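Local coordinates for CCMAN5 (Cellulosimicrobium cellulans, PDB 2XSG), which probably hydrolyses alpha-mannosidic linkages as a family 92 glycoside hydrolase and enables mannose-6-phosphate modification of yeast-produced lysosomal enzymes, at residues A[141-149]-A[247-255]. Residues are numbered along the deposited sequence; the frame is centred on the assembly and turned at random.
Sequences ATRSGVHRY and EIGLQVTLS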
loop_
_atom_site.group_PDB
_atom_site.type_symbol
_atom_site.label_atom_id
_atom_site.label_comp_id
_atom_site.label_asym_id
_atom_site.label_seq_id
_atom_site.Cartn_x
_atom_site.Cartn_y
_atom_site.Cartn_z
ATOM N N ALA A 141 0.586 -6.521 -18.462
ATOM C CA ALA A 141 -0.373 -5.457 -18.715
ATOM C C ALA A 141 -1.315 -5.446 -17.522
ATOM O O ALA A 141 -1.134 -6.256 -16.611
ATOM C CB ALA A 141 -1.138 -5.708 -20.010
ATOM N N THR A 142 -2.309 -4.548 -17.529
ATOM C CA THR A 142 -3.261 -4.372 -16.422
ATOM C C THR A 142 -3.792 -5.708 -15.903
ATOM O O THR A 142 -3.754 -5.979 -14.684
ATOM C CB THR A 142 -4.465 -3.454 -16.840
ATOM O OG1 THR A 142 -3.970 -2.205 -17.334
ATOM C CG2 THR A 142 -5.414 -3.180 -15.677
ATOM N N ARG A 143 -4.276 -6.544 -16.825
ATOM C CA ARG A 143 -4.961 -7.784 -16.446
ATOM C C ARG A 143 -4.164 -9.034 -16.812
ATOM O O ARG A 143 -4.604 -10.143 -16.512
ATOM C CB ARG A 143 -6.357 -7.850 -17.096
ATOM C CG ARG A 143 -7.275 -6.685 -16.732
ATOM C CD ARG A 143 -8.512 -6.558 -17.642
ATOM N NE ARG A 143 -9.220 -5.320 -17.311
ATOM C CZ ARG A 143 -8.901 -4.106 -17.735
ATOM N NH1 ARG A 143 -9.619 -3.066 -17.323
ATOM N NH2 ARG A 143 -7.883 -3.917 -18.580
ATOM N N SER A 144 -2.998 -8.861 -17.446
ATOM C CA SER A 144 -2.309 -9.987 -18.071
ATOM C C SER A 144 -0.848 -10.121 -17.671
ATOM O O SER A 144 -0.157 -9.129 -17.435
ATOM C CB SER A 144 -2.344 -9.878 -19.598
ATOM O OG SER A 144 -3.658 -9.795 -20.096
ATOM N N GLY A 145 -0.388 -11.364 -17.630
ATOM C CA GLY A 145 1.019 -11.656 -17.479
ATOM C C GLY A 145 1.495 -12.437 -18.679
ATOM O O GLY A 145 0.863 -13.429 -19.068
ATOM N N VAL A 146 2.598 -11.995 -19.277
ATOM C CA VAL A 146 3.160 -12.705 -20.422
ATOM C C VAL A 146 4.522 -13.228 -20.076
ATOM O O VAL A 146 5.268 -12.571 -19.328
ATOM C CB VAL A 146 3.193 -11.873 -21.746
ATOM C CG1 VAL A 146 1.790 -11.531 -22.148
ATOM C CG2 VAL A 146 4.061 -10.599 -21.616
ATOM N N HIS A 147 4.809 -14.412 -20.616
ATOM C CA HIS A 147 6.038 -15.167 -20.377
ATOM C C HIS A 147 6.745 -15.475 -21.702
ATOM O O HIS A 147 6.092 -15.856 -22.700
ATOM C CB HIS A 147 5.718 -16.512 -19.734
ATOM C CG HIS A 147 4.956 -16.423 -18.449
ATOM N ND1 HIS A 147 5.421 -16.976 -17.273
ATOM C CD2 HIS A 147 3.748 -15.883 -18.161
ATOM C CE1 HIS A 147 4.547 -16.755 -16.309
ATOM N NE2 HIS A 147 3.522 -16.096 -16.819
ATOM N N ARG A 148 8.069 -15.315 -21.697
ATOM C CA ARG A 148 8.943 -15.853 -22.754
ATOM C C ARG A 148 10.119 -16.622 -22.140
ATOM O O ARG A 148 10.909 -16.048 -21.367
ATOM C CB ARG A 148 9.468 -14.734 -23.665
ATOM C CG ARG A 148 10.286 -15.244 -24.845
ATOM C CD ARG A 148 10.593 -14.132 -25.816
ATOM N NE ARG A 148 11.290 -13.010 -25.172
ATOM C CZ ARG A 148 11.343 -11.791 -25.692
ATOM N NH1 ARG A 148 10.722 -11.542 -26.849
ATOM N NH2 ARG A 148 11.996 -10.817 -25.062
ATOM N N TYR A 149 10.233 -17.906 -22.492
ATOM C CA TYR A 149 11.270 -18.800 -21.961
ATOM C C TYR A 149 12.178 -19.332 -23.054
ATOM O O TYR A 149 11.709 -19.702 -24.140
ATOM C CB TYR A 149 10.631 -20.003 -21.244
ATOM C CG TYR A 149 9.830 -19.624 -20.037
ATOM C CD1 TYR A 149 8.444 -19.565 -20.097
ATOM C CD2 TYR A 149 10.459 -19.318 -18.827
ATOM C CE1 TYR A 149 7.695 -19.211 -18.983
ATOM C CE2 TYR A 149 9.718 -18.954 -17.713
ATOM C CZ TYR A 149 8.337 -18.893 -17.799
ATOM O OH TYR A 149 7.590 -18.535 -16.704
ATOM N N GLU A 247 12.112 -20.842 -27.900
ATOM C CA GLU A 247 11.056 -19.866 -27.572
ATOM C C GLU A 247 9.737 -20.511 -27.151
ATOM O O GLU A 247 8.973 -21.010 -27.981
ATOM C CB GLU A 247 10.824 -18.904 -28.739
ATOM C CG GLU A 247 10.049 -17.653 -28.378
ATOM C CD GLU A 247 9.896 -16.749 -29.574
ATOM O OE1 GLU A 247 8.832 -16.774 -30.203
ATOM O OE2 GLU A 247 10.856 -16.037 -29.911
ATOM N N ILE A 248 9.494 -20.489 -25.846
ATOM C CA ILE A 248 8.237 -20.945 -25.259
ATOM C C ILE A 248 7.497 -19.742 -24.660
ATOM O O ILE A 248 7.983 -19.094 -23.736
ATOM C CB ILE A 248 8.493 -22.014 -24.170
ATOM C CG1 ILE A 248 9.276 -23.214 -24.739
ATOM C CG2 ILE A 248 7.171 -22.468 -23.543
ATOM C CD1 ILE A 248 8.552 -23.974 -25.887
ATOM N N GLY A 249 6.323 -19.453 -25.191
ATOM C CA GLY A 249 5.515 -18.295 -24.770
ATOM C C GLY A 249 4.208 -18.683 -24.084
ATOM O O GLY A 249 3.627 -19.733 -24.359
ATOM N N LEU A 250 3.755 -17.835 -23.165
ATOM C CA LEU A 250 2.542 -18.076 -22.418
ATOM C C LEU A 250 1.916 -16.734 -22.099
ATOM O O LEU A 250 2.625 -15.771 -21.804
ATOM C CB LEU A 250 2.842 -18.825 -21.116
ATOM C CG LEU A 250 1.609 -19.367 -20.393
ATOM C CD1 LEU A 250 1.187 -20.650 -21.063
ATOM C CD2 LEU A 250 1.871 -19.599 -18.911
ATOM N N GLN A 251 0.585 -16.679 -22.157
ATOM C CA GLN A 251 -0.146 -15.450 -21.873
ATOM C C GLN A 251 -1.268 -15.774 -20.907
ATOM O O GLN A 251 -2.102 -16.631 -21.183
ATOM C CB GLN A 251 -0.688 -14.823 -23.171
ATOM C CG GLN A 251 0.390 -14.478 -24.222
ATOM C CD GLN A 251 -0.153 -13.657 -25.373
ATOM O OE1 GLN A 251 0.560 -12.834 -25.966
ATOM N NE2 GLN A 251 -1.421 -13.860 -25.690
ATOM N N VAL A 252 -1.271 -15.098 -19.760
ATOM C CA VAL A 252 -2.237 -15.376 -18.696
ATOM C C VAL A 252 -3.032 -14.106 -18.412
ATOM O O VAL A 252 -2.442 -13.062 -18.135
ATOM C CB VAL A 252 -1.520 -15.796 -17.385
ATOM C CG1 VAL A 252 -2.530 -16.124 -16.287
ATOM C CG2 VAL A 252 -0.550 -16.973 -17.620
ATOM N N THR A 253 -4.359 -14.190 -18.458
ATOM C CA THR A 253 -5.185 -13.020 -18.145
ATOM C C THR A 253 -6.183 -13.359 -17.032
ATOM O O THR A 253 -6.725 -14.475 -17.012
ATOM C CB THR A 253 -5.890 -12.473 -19.408
ATOM O OG1 THR A 253 -4.897 -12.120 -20.376
ATOM C CG2 THR A 253 -6.725 -11.239 -19.104
ATOM N N LEU A 254 -6.382 -12.399 -16.120
ATOM C CA LEU A 254 -7.248 -12.534 -14.939
ATOM C C LEU A 254 -8.506 -11.676 -15.034
ATOM O O LEU A 254 -8.483 -10.560 -15.536
ATOM C CB LEU A 254 -6.482 -12.130 -13.655
ATOM C CG LEU A 254 -5.152 -12.828 -13.378
ATOM C CD1 LEU A 254 -4.270 -12.125 -12.323
ATOM C CD2 LEU A 254 -5.430 -14.277 -12.964
ATOM N N SER A 255 -9.607 -12.184 -14.500
ATOM C CA SER A 255 -10.855 -11.420 -14.461
ATOM C C SER A 255 -11.624 -11.804 -13.219
ATOM O O SER A 255 -11.748 -12.988 -12.921
ATOM C CB SER A 255 -11.715 -11.702 -15.701
ATOM O OG SER A 255 -12.990 -11.060 -15.624
#
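Strands 144-150 and 248-255 pair antiparallel in the large beta-sheet of the N-terminal domain of family 92, probably a beta-sandwich as in the galactose mutarotase clan, about 24 Å from the chain centre, measured centre to centre. Nearly a hundred residues without a helix separate them, and the pair illustrates how distant strands join by backbone bonding while alternate side chains serve different faces. Hydrogen-bonded pairs G145-V252, H147-L250 and Y149-I248 alternate with non-hydrogen-bonded ones, and the G145 N to V252 O bond measures 2.7 Å. Beyond the S144-T253 pair, L254 N still donates a hydrogen bond to R143 O at 2.9 Å.

On the face of H147, L250 and Y149, which packs on strand 80-84, H147 CB lies 3.9 Å from L250 CB, the two side chains running side by side. L250 CD2 lies over one imidazole face near the rim. H147 ND1 shares a 2.7 Å hydrogen bond with Y149 OH, while NE2 bonds to H64; two bonds thus fix the ring's rotation.

The other face carries V146 with Q251 and S144 with T253, and helix 259-270 supplies E269 to S144 and Q266 to T253. Cutting T253 back to an alanine is likely to leave Q266 OE1 without its hydroxyl mate and to open a gap beside S144 OG, where T253 CG2 now packs. T253 OG1 lies beside its backbone N (chi1 -59°), anti to the carbonyl carbon, and this brings it to 2.6 Å from S144 OG.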